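Local atomic coordinates of HTH-type transcriptional regulator AldR (Mycobacterium tuberculosis, PDB entry 4PCQ), a protein that binds directly upstream of the ald gene, activating L-alanine dehydrogenase expression when L-alanine is present and repressing it when L-alanine is absent. Residues E34-I39 and H66-R71; Q95-V100 and T166-E171; R121-V126 and L137-R142. All coordinates share one frame; numbering follows the deposited sequence.

The three contacts divide between the two domains of AldR. Interaction 1 packs two helices within the N-terminal winged helix-turn-helix, whereas interactions 2 and 3 lie in one antiparallel four-stranded sheet of the C-terminal effector-binding domain. The centre of interaction 1 is 36 Å from that of interaction 2 and 31 Å from that of interaction 3, with nearest atoms about 22 and 20 Å apart, so neither touches it. Interactions 2 and 3 have centres only 9 Å apart, and interaction 3 is nested inside the loop that interaction 2 closes. Strands 94-101 and 135-141 are neighbours, joining A96 O to V139 N and I98 O to L137 N. Both contacts also reach the second subunit.

Interaction 1. Residues E34-I39 and H66-R71; sequences EVDRRI and HGRVRR
R68 is the first residue of H66-R71 to meet helix 34-39, and it does so with both its aliphatic stem and its charged end. Near the backbone, its CB takes the tip of I39, whose CD1 lies 3.6 Å away; the extended chi2 of I39 carries that methyl forward, and the two side chains cross at about a right angle. Beyond CG the arginine bends at chi2 (-58°), and its guanidinium meets an apolar neighbour over one face and an acidic one at its edge. V35 CG1 sits over the face, 3.7 Å from R68 NH1, while D36 OD1 is near the plane at the edge. NH1 of R68 stands 2.6 Å from D36 OD1 in a salt bridge whose hydrogen bond is weak because it is strongly bent. The other terminal nitrogen, NH2, forms a salt bridge with D33, just ahead of the helix.

At V69 the contact becomes purely apolar: its CG2 rests 4.1 Å from I39 CG2, and V69 also packs on L54 of helix 51-58. One turn after R68, R71, its chain bent at chi2 and chi3, has NH2 3.2 Å from D36 OD2. The hydrogen bond in this second salt bridge is straighter, at 160°, and reaches the carboxylate on its syn side while staying in the guanidinium plane. D36 thus gives one oxygen to each arginine, a setting that would probably keep its carboxylate ionised.

The segment axes approach to 10.5 Å and cross at -78°. Such nearly perpendicular packing of the first helix against the second helix of the helix-turn-helix, with helix 51-58 completing a small three-helix core, is characteristic of the winged helix-turn-helix domain of Lrp/AsnC regulators.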
loop_
_atom_site.group_PDB
_atom_site.type_symbol
_atom_site.label_atom_id
_atom_site.label_comp_id
_atom_site.label_asym_id
_atom_site.label_seq_id
_atom_site.Cartn_x
_atom_site.Cartn_y
_atom_site.Cartn_z
ATOM N N GLU B 34 17.758 -13.806 -12.860
ATOM C CA GLU B 34 16.925 -13.131 -13.849
ATOM C C GLU B 34 15.515 -13.708 -13.844
ATOM O O GLU B 34 14.545 -12.990 -14.072
ATOM C CB GLU B 34 17.545 -13.247 -15.236
ATOM N N VAL B 35 15.409 -15.007 -13.578
ATOM C CA VAL B 35 14.111 -15.666 -13.502
ATOM C C VAL B 35 13.312 -15.127 -12.314
ATOM O O VAL B 35 12.132 -14.786 -12.449
ATOM C CB VAL B 35 14.259 -17.200 -13.409
ATOM C CG1 VAL B 35 12.943 -17.849 -13.010
ATOM C CG2 VAL B 35 14.763 -17.766 -14.731
ATOM N N ASP B 36 13.971 -15.017 -11.161
ATOM C CA ASP B 36 13.338 -14.465 -9.970
ATOM C C ASP B 36 12.901 -13.030 -10.226
ATOM O O ASP B 36 11.815 -12.614 -9.814
ATOM C CB ASP B 36 14.310 -14.468 -8.787
ATOM C CG ASP B 36 14.487 -15.838 -8.166
ATOM O OD1 ASP B 36 13.582 -16.687 -8.308
ATOM O OD2 ASP B 36 15.536 -16.059 -7.522
ATOM N N ARG B 37 13.743 -12.291 -10.945
ATOM C CA ARG B 37 13.463 -10.903 -11.284
ATOM C C ARG B 37 12.215 -10.792 -12.150
ATOM O O ARG B 37 11.308 -10.017 -11.844
ATOM C CB ARG B 37 14.656 -10.285 -11.989
ATOM N N ARG B 38 12.175 -11.571 -13.227
ATOM C CA ARG B 38 11.024 -11.583 -14.120
ATOM C C ARG B 38 9.754 -11.963 -13.363
ATOM O O ARG B 38 8.691 -11.372 -13.574
ATOM C CB ARG B 38 11.261 -12.533 -15.282
ATOM N N ILE B 39 9.875 -12.945 -12.473
ATOM C CA ILE B 39 8.744 -13.374 -11.657
ATOM C C ILE B 39 8.208 -12.234 -10.792
ATOM O O ILE B 39 7.007 -11.957 -10.797
ATOM C CB ILE B 39 9.118 -14.564 -10.748
ATOM C CG1 ILE B 39 9.254 -15.844 -11.569
ATOM C CG2 ILE B 39 8.074 -14.759 -9.659
ATOM C CD1 ILE B 39 9.627 -17.051 -10.743
ATOM N N HIS B 66 6.502 -22.606 -9.693
ATOM C CA HIS B 66 5.864 -22.715 -8.389
ATOM C C HIS B 66 6.910 -22.818 -7.290
ATOM O O HIS B 66 6.774 -22.193 -6.234
ATOM C CB HIS B 66 4.939 -23.929 -8.343
ATOM C CG HIS B 66 4.328 -24.173 -6.996
ATOM N ND1 HIS B 66 3.135 -23.613 -6.610
ATOM C CD2 HIS B 66 4.755 -24.920 -5.949
ATOM C CE1 HIS B 66 2.844 -24.005 -5.377
ATOM N NE2 HIS B 66 3.811 -24.795 -4.956
ATOM N N GLY B 67 7.954 -23.602 -7.543
ATOM C CA GLY B 67 9.038 -23.727 -6.586
ATOM C C GLY B 67 9.711 -22.388 -6.343
ATOM O O GLY B 67 10.083 -22.059 -5.217
ATOM N N ARG B 68 9.854 -21.614 -7.414
ATOM C CA ARG B 68 10.485 -20.304 -7.348
ATOM C C ARG B 68 9.638 -19.270 -6.593
ATOM O O ARG B 68 10.166 -18.478 -5.812
ATOM C CB ARG B 68 10.801 -19.804 -8.756
ATOM C CG ARG B 68 12.014 -20.462 -9.396
ATOM C CD ARG B 68 13.261 -20.277 -8.550
ATOM N NE ARG B 68 14.483 -20.547 -9.301
ATOM C CZ ARG B 68 15.199 -19.614 -9.921
ATOM N NH1 ARG B 68 14.816 -18.345 -9.885
ATOM N NH2 ARG B 68 16.300 -19.950 -10.580
ATOM N N VAL B 69 8.333 -19.262 -6.846
ATOM C CA VAL B 69 7.421 -18.364 -6.143
ATOM C C VAL B 69 7.363 -18.704 -4.655
ATOM O O VAL B 69 7.390 -17.816 -3.793
ATOM C CB VAL B 69 5.999 -18.430 -6.732
ATOM C CG1 VAL B 69 5.044 -17.581 -5.913
ATOM C CG2 VAL B 69 6.000 -18.001 -8.189
ATOM N N ARG B 70 7.300 -20.001 -4.365
ATOM C CA ARG B 70 7.329 -20.489 -2.990
ATOM C C ARG B 70 8.619 -20.069 -2.309
ATOM O O ARG B 70 8.632 -19.679 -1.138
ATOM C CB ARG B 70 7.225 -22.011 -2.965
ATOM C CG ARG B 70 5.826 -22.551 -3.108
ATOM C CD ARG B 70 4.973 -22.112 -1.939
ATOM N NE ARG B 70 4.175 -20.933 -2.258
ATOM C CZ ARG B 70 3.522 -20.212 -1.355
ATOM N NH1 ARG B 70 3.593 -20.535 -0.071
ATOM N NH2 ARG B 70 2.818 -19.156 -1.733
ATOM N N ARG B 71 9.698 -20.142 -3.077
ATOM C CA ARG B 71 11.017 -19.736 -2.637
ATOM C C ARG B 71 10.961 -18.254 -2.235
ATOM O O ARG B 71 11.419 -17.867 -1.148
ATOM C CB ARG B 71 12.005 -19.955 -3.792
ATOM C CG ARG B 71 13.379 -20.477 -3.385
ATOM C CD ARG B 71 14.088 -19.459 -2.506
ATOM N NE ARG B 71 15.214 -18.768 -3.154
ATOM C CZ ARG B 71 15.194 -18.192 -4.360
ATOM N NH1 ARG B 71 14.100 -18.194 -5.115
ATOM N NH2 ARG B 71 16.286 -17.592 -4.819
#

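Interaction 2. Residues Q95-V100 and T166-E171; sequences QAMISV and TSLIFE
L168 and Q95 meet where strand 162-173 runs alongside strand 94-101. The CB of L168 is the start of the side-chain contact, 3.7 Å from Q95 CB and close also to the Q95 carbonyl oxygen. One bond further, CG faces the middle of the M97 chain, at 4.2 Å from M97 CG, and the two side chains cross at a slant. At the tip CD1, carried outward by an extended chi2, comes to 3.9 Å from A96 O and lies 4.1 Å from Q95 CB; beyond it lies the ring of H138 on strand 135-141.

Beneath these side chains the antiparallel backbones are joined by hydrogen bonds. L168 N donates to Q95 O at 2.9 Å, approaching well above the carbonyl plane. M97 and T166 make a hydrogen-bonded pair: M97 N meets T166 O at 2.9 Å within the carbonyl plane, and T166 N returns a bond of 2.9 Å to M97 O. A96 and S167, the non-hydrogen-bonded pair between, put their side chains on the face away from M97 and L168. With OG1 of T166 beside its own backbone N (chi1 -61°), OG1 and M97 O share a water, each 3.0 Å from it.

M97 and L168 also pack on Y127 and F128 of the second subunit, where residues of 166-171 continue the sheet. The chemistry is therefore of two kinds: main-chain bonds that set the register of the strands, and an apolar surface from M97 and L168 that is continued by aromatic residues of the partner chain. M97 O, bonded by both an amide and the water, is well satisfied.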
loop_
_atom_site.group_PDB
_atom_site.type_symbol
_atom_site.label_atom_id
_atom_site.label_comp_id
_atom_site.label_asym_id
_atom_site.label_seq_id
_atom_site.Cartn_x
_atom_site.Cartn_y
_atom_site.Cartn_z
ATOM N N GLN B 95 -11.260 8.365 5.843
ATOM C CA GLN B 95 -9.882 7.887 5.988
ATOM C C GLN B 95 -9.008 8.894 6.715
ATOM O O GLN B 95 -9.232 10.098 6.625
ATOM C CB GLN B 95 -9.259 7.552 4.634
ATOM C CG GLN B 95 -9.664 6.209 4.069
ATOM C CD GLN B 95 -9.031 5.942 2.718
ATOM O OE1 GLN B 95 -8.072 5.174 2.606
ATOM N NE2 GLN B 95 -9.567 6.573 1.679
ATOM N N ALA B 96 -8.023 8.393 7.453
ATOM C CA ALA B 96 -7.144 9.268 8.218
ATOM C C ALA B 96 -5.689 8.806 8.276
ATOM O O ALA B 96 -5.366 7.649 8.036
ATOM C CB ALA B 96 -7.686 9.450 9.624
ATOM N N MET B 97 -4.823 9.752 8.606
ATOM C CA MET B 97 -3.408 9.531 8.797
ATOM C C MET B 97 -3.115 9.960 10.230
ATOM O O MET B 97 -3.206 11.147 10.543
ATOM C CB MET B 97 -2.650 10.451 7.851
ATOM C CG MET B 97 -2.064 9.860 6.584
ATOM S SD MET B 97 -1.007 8.421 6.780
ATOM C CE MET B 97 -0.334 8.347 5.113
ATOM N N ILE B 98 -2.734 9.026 11.092
ATOM C CA ILE B 98 -2.490 9.370 12.488
ATOM C C ILE B 98 -1.020 9.214 12.843
ATOM O O ILE B 98 -0.517 8.100 12.898
ATOM C CB ILE B 98 -3.313 8.485 13.430
ATOM C CG1 ILE B 98 -4.772 8.443 12.983
ATOM C CG2 ILE B 98 -3.223 8.994 14.846
ATOM C CD1 ILE B 98 -5.607 7.438 13.752
ATOM N N SER B 99 -0.336 10.325 13.100
ATOM C CA SER B 99 1.070 10.268 13.481
ATOM C C SER B 99 1.190 10.069 14.984
ATOM O O SER B 99 0.615 10.823 15.763
ATOM C CB SER B 99 1.802 11.543 13.059
ATOM O OG SER B 99 1.170 12.696 13.578
ATOM N N VAL B 100 1.922 9.038 15.389
ATOM C CA VAL B 100 2.023 8.690 16.801
ATOM C C VAL B 100 3.420 8.919 17.366
ATOM O O VAL B 100 4.421 8.518 16.768
ATOM C CB VAL B 100 1.624 7.226 17.045
ATOM C CG1 VAL B 100 1.723 6.887 18.518
ATOM C CG2 VAL B 100 0.221 6.964 16.525
ATOM N N THR B 166 -5.086 13.234 11.132
ATOM C CA THR B 166 -5.326 14.136 10.039
ATOM C C THR B 166 -6.222 13.481 8.966
ATOM O O THR B 166 -6.131 12.281 8.765
ATOM C CB THR B 166 -3.993 14.561 9.390
ATOM O OG1 THR B 166 -3.188 15.240 10.356
ATOM C CG2 THR B 166 -4.303 15.507 8.251
ATOM N N SER B 167 -7.075 14.238 8.268
ATOM C CA SER B 167 -7.992 13.651 7.273
ATOM C C SER B 167 -7.357 13.350 5.886
ATOM O O SER B 167 -6.627 14.158 5.296
ATOM C CB SER B 167 -9.212 14.567 7.114
ATOM O OG SER B 167 -10.332 13.864 6.612
ATOM N N LEU B 168 -7.628 12.143 5.401
ATOM C CA LEU B 168 -7.301 11.745 4.035
ATOM C C LEU B 168 -8.459 11.965 3.080
ATOM O O LEU B 168 -9.549 11.440 3.299
ATOM C CB LEU B 168 -6.908 10.276 3.985
ATOM C CG LEU B 168 -5.436 9.928 4.097
ATOM C CD1 LEU B 168 -5.285 8.433 4.173
ATOM C CD2 LEU B 168 -4.789 10.448 2.837
ATOM N N ILE B 169 -8.234 12.736 2.023
ATOM C CA ILE B 169 -9.297 12.983 1.059
ATOM C C ILE B 169 -9.241 12.034 -0.155
ATOM O O ILE B 169 -10.278 11.595 -0.642
ATOM C CB ILE B 169 -9.349 14.461 0.649
ATOM C CG1 ILE B 169 -9.407 15.352 1.893
ATOM C CG2 ILE B 169 -10.553 14.689 -0.219
ATOM C CD1 ILE B 169 -9.602 16.823 1.606
ATOM N N PHE B 170 -8.039 11.691 -0.613
ATOM C CA PHE B 170 -7.864 10.794 -1.761
ATOM C C PHE B 170 -6.629 9.930 -1.517
ATOM O O PHE B 170 -5.697 10.347 -0.828
ATOM C CB PHE B 170 -7.618 11.598 -3.046
ATOM C CG PHE B 170 -8.630 12.677 -3.308
ATOM C CD1 PHE B 170 -9.945 12.373 -3.620
ATOM C CD2 PHE B 170 -8.271 14.009 -3.171
ATOM C CE1 PHE B 170 -10.871 13.385 -3.840
ATOM C CE2 PHE B 170 -9.186 15.021 -3.378
ATOM C CZ PHE B 170 -10.488 14.712 -3.712
ATOM N N GLU B 171 -6.623 8.731 -2.095
ATOM C CA GLU B 171 -5.462 7.837 -2.063
ATOM C C GLU B 171 -5.129 7.321 -3.457
ATOM O O GLU B 171 -6.024 6.956 -4.217
ATOM C CB GLU B 171 -5.731 6.672 -1.105
ATOM C CG GLU B 171 -4.841 5.442 -1.263
ATOM C CD GLU B 171 -3.432 5.619 -0.764
ATOM O OE1 GLU B 171 -3.038 6.759 -0.451
ATOM O OE2 GLU B 171 -2.714 4.602 -0.685
HETATM O O HOH W 1 -1.074 13.216 10.968
#

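Interaction 3. Residues R121-V126 and L137-R142; sequences RQVMDV and LHVAAR
A classic beta bulge interrupts the hairpin of strands 123-129 and 135-141, where M124 and D125 together face H138. H138 O accepts both of their amides, from M124 N at 2.7 Å and from D125 N at 3.0 Å, the first nearly along the C=O axis and the second on a lone pair. H138 N donates back to D125 O, and A140 N to Q122 O.

The side chains of D125 and H138 lie side by side. H138 CG is anti to the backbone N (chi1 171°), and from there the ring offers ND1 to D125 OD2 at 3.1 Å. The carboxylate is met on its anti side, its plane 40° from that of the ring, while M124 CB sits over one ring face, offset toward the rim. NE2 is taken by Q95 OE1, so both ring nitrogens are held. On the other face of the sheet, V123 CG1 touches V139 CG1 at 3.9 Å, and L137 CD2 fits against V126 CG2 at 3.8 Å.

In this ferredoxin-like domain, F150 of helix 144-156 covers V123 and V139, helix 110-117 covers V126 and L137, strand 94-101 flanks strand 135-141, and Y127 of the second subunit meets H138 edge-to-face.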
loop_
_atom_site.group_PDB
_atom_site.type_symbol
_atom_site.label_atom_id
_atom_site.label_comp_id
_atom_site.label_asym_id
_atom_site.label_seq_id
_atom_site.Cartn_x
_atom_site.Cartn_y
_atom_site.Cartn_z
ATOM N N ARG B 121 -8.573 -3.639 13.175
ATOM C CA ARG B 121 -9.361 -3.652 11.944
ATOM C C ARG B 121 -9.213 -2.403 11.082
ATOM O O ARG B 121 -9.206 -2.490 9.852
ATOM C CB ARG B 121 -10.830 -3.891 12.270
ATOM N N GLN B 122 -9.087 -1.245 11.719
ATOM C CA GLN B 122 -9.043 0.010 10.975
ATOM C C GLN B 122 -7.726 0.270 10.238
ATOM O O GLN B 122 -7.725 0.881 9.169
ATOM C CB GLN B 122 -9.367 1.193 11.891
ATOM C CG GLN B 122 -10.803 1.235 12.377
ATOM C CD GLN B 122 -10.941 0.770 13.810
ATOM O OE1 GLN B 122 -10.210 -0.115 14.259
ATOM N NE2 GLN B 122 -11.874 1.374 14.544
ATOM N N VAL B 123 -6.614 -0.191 10.800
ATOM C CA VAL B 123 -5.304 0.107 10.219
ATOM C C VAL B 123 -5.116 -0.529 8.844
ATOM O O VAL B 123 -5.408 -1.708 8.634
ATOM C CB VAL B 123 -4.134 -0.309 11.151
ATOM C CG1 VAL B 123 -4.260 0.377 12.495
ATOM C CG2 VAL B 123 -4.090 -1.797 11.339
ATOM N N MET B 124 -4.698 0.291 7.890
ATOM C CA MET B 124 -4.345 -0.199 6.565
ATOM C C MET B 124 -2.838 -0.175 6.376
ATOM O O MET B 124 -2.254 -1.147 5.903
ATOM C CB MET B 124 -5.046 0.595 5.464
ATOM C CG MET B 124 -6.390 1.135 5.877
ATOM S SD MET B 124 -7.695 0.143 5.141
ATOM C CE MET B 124 -7.930 -1.074 6.447
ATOM N N ASP B 125 -2.201 0.927 6.753
ATOM C CA ASP B 125 -0.755 1.003 6.591
ATOM C C ASP B 125 -0.042 1.471 7.857
ATOM O O ASP B 125 -0.585 2.246 8.641
ATOM C CB ASP B 125 -0.408 1.923 5.425
ATOM C CG ASP B 125 -0.732 1.309 4.080
ATOM O OD1 ASP B 125 -0.349 0.144 3.838
ATOM O OD2 ASP B 125 -1.375 1.999 3.262
ATOM N N VAL B 126 1.186 1.001 8.048
ATOM C CA VAL B 126 2.029 1.489 9.132
ATOM C C VAL B 126 3.382 1.935 8.601
ATOM O O VAL B 126 4.086 1.163 7.957
ATOM C CB VAL B 126 2.251 0.409 10.202
ATOM C CG1 VAL B 126 3.195 0.915 11.276
ATOM C CG2 VAL B 126 0.928 -0.026 10.803
ATOM N N LEU B 137 0.043 6.077 10.970
ATOM C CA LEU B 137 -0.893 5.001 10.725
ATOM C C LEU B 137 -1.907 5.451 9.687
ATOM O O LEU B 137 -2.628 6.416 9.911
ATOM C CB LEU B 137 -1.629 4.694 12.027
ATOM C CG LEU B 137 -0.825 4.072 13.173
ATOM C CD1 LEU B 137 -1.734 3.334 14.137
ATOM C CD2 LEU B 137 0.290 3.170 12.672
ATOM N N HIS B 138 -1.979 4.755 8.559
ATOM C CA HIS B 138 -3.034 5.011 7.587
ATOM C C HIS B 138 -4.213 4.127 7.948
ATOM O O HIS B 138 -4.119 2.898 7.886
ATOM C CB HIS B 138 -2.551 4.701 6.170
ATOM C CG HIS B 138 -3.636 4.727 5.137
ATOM N ND1 HIS B 138 -3.500 4.132 3.898
ATOM C CD2 HIS B 138 -4.873 5.279 5.149
ATOM C CE1 HIS B 138 -4.603 4.316 3.198
ATOM N NE2 HIS B 138 -5.453 5.011 3.935
ATOM N N VAL B 139 -5.318 4.762 8.330
ATOM C CA VAL B 139 -6.491 4.046 8.826
ATOM C C VAL B 139 -7.778 4.410 8.087
ATOM O O VAL B 139 -7.891 5.484 7.492
ATOM C CB VAL B 139 -6.721 4.303 10.333
ATOM C CG1 VAL B 139 -5.515 3.868 11.149
ATOM C CG2 VAL B 139 -7.043 5.769 10.578
ATOM N N ALA B 140 -8.750 3.504 8.145
ATOM C CA ALA B 140 -10.077 3.756 7.594
ATOM C C ALA B 140 -11.159 3.505 8.642
ATOM O O ALA B 140 -11.089 2.540 9.402
ATOM C CB ALA B 140 -10.318 2.886 6.376
ATOM N N ALA B 141 -12.154 4.384 8.669
ATOM C CA ALA B 141 -13.266 4.304 9.607
ATOM C C ALA B 141 -14.583 4.730 8.946
ATOM O O ALA B 141 -14.589 5.453 7.940
ATOM C CB ALA B 141 -12.983 5.161 10.827
ATOM N N ARG B 142 -15.692 4.273 9.523
ATOM C CA ARG B 142 -17.023 4.558 8.995
ATOM C C ARG B 142 -17.447 6.005 9.250
ATOM O O ARG B 142 -17.969 6.676 8.358
ATOM C CB ARG B 142 -18.053 3.587 9.575
ATOM C CG ARG B 142 -17.902 3.326 11.062
ATOM C CD ARG B 142 -19.181 2.762 11.666
ATOM N NE ARG B 142 -19.100 2.669 13.123
ATOM C CZ ARG B 142 -18.699 1.587 13.782
ATOM N NH1 ARG B 142 -18.343 0.498 13.114
ATOM N NH2 ARG B 142 -18.653 1.591 15.108
#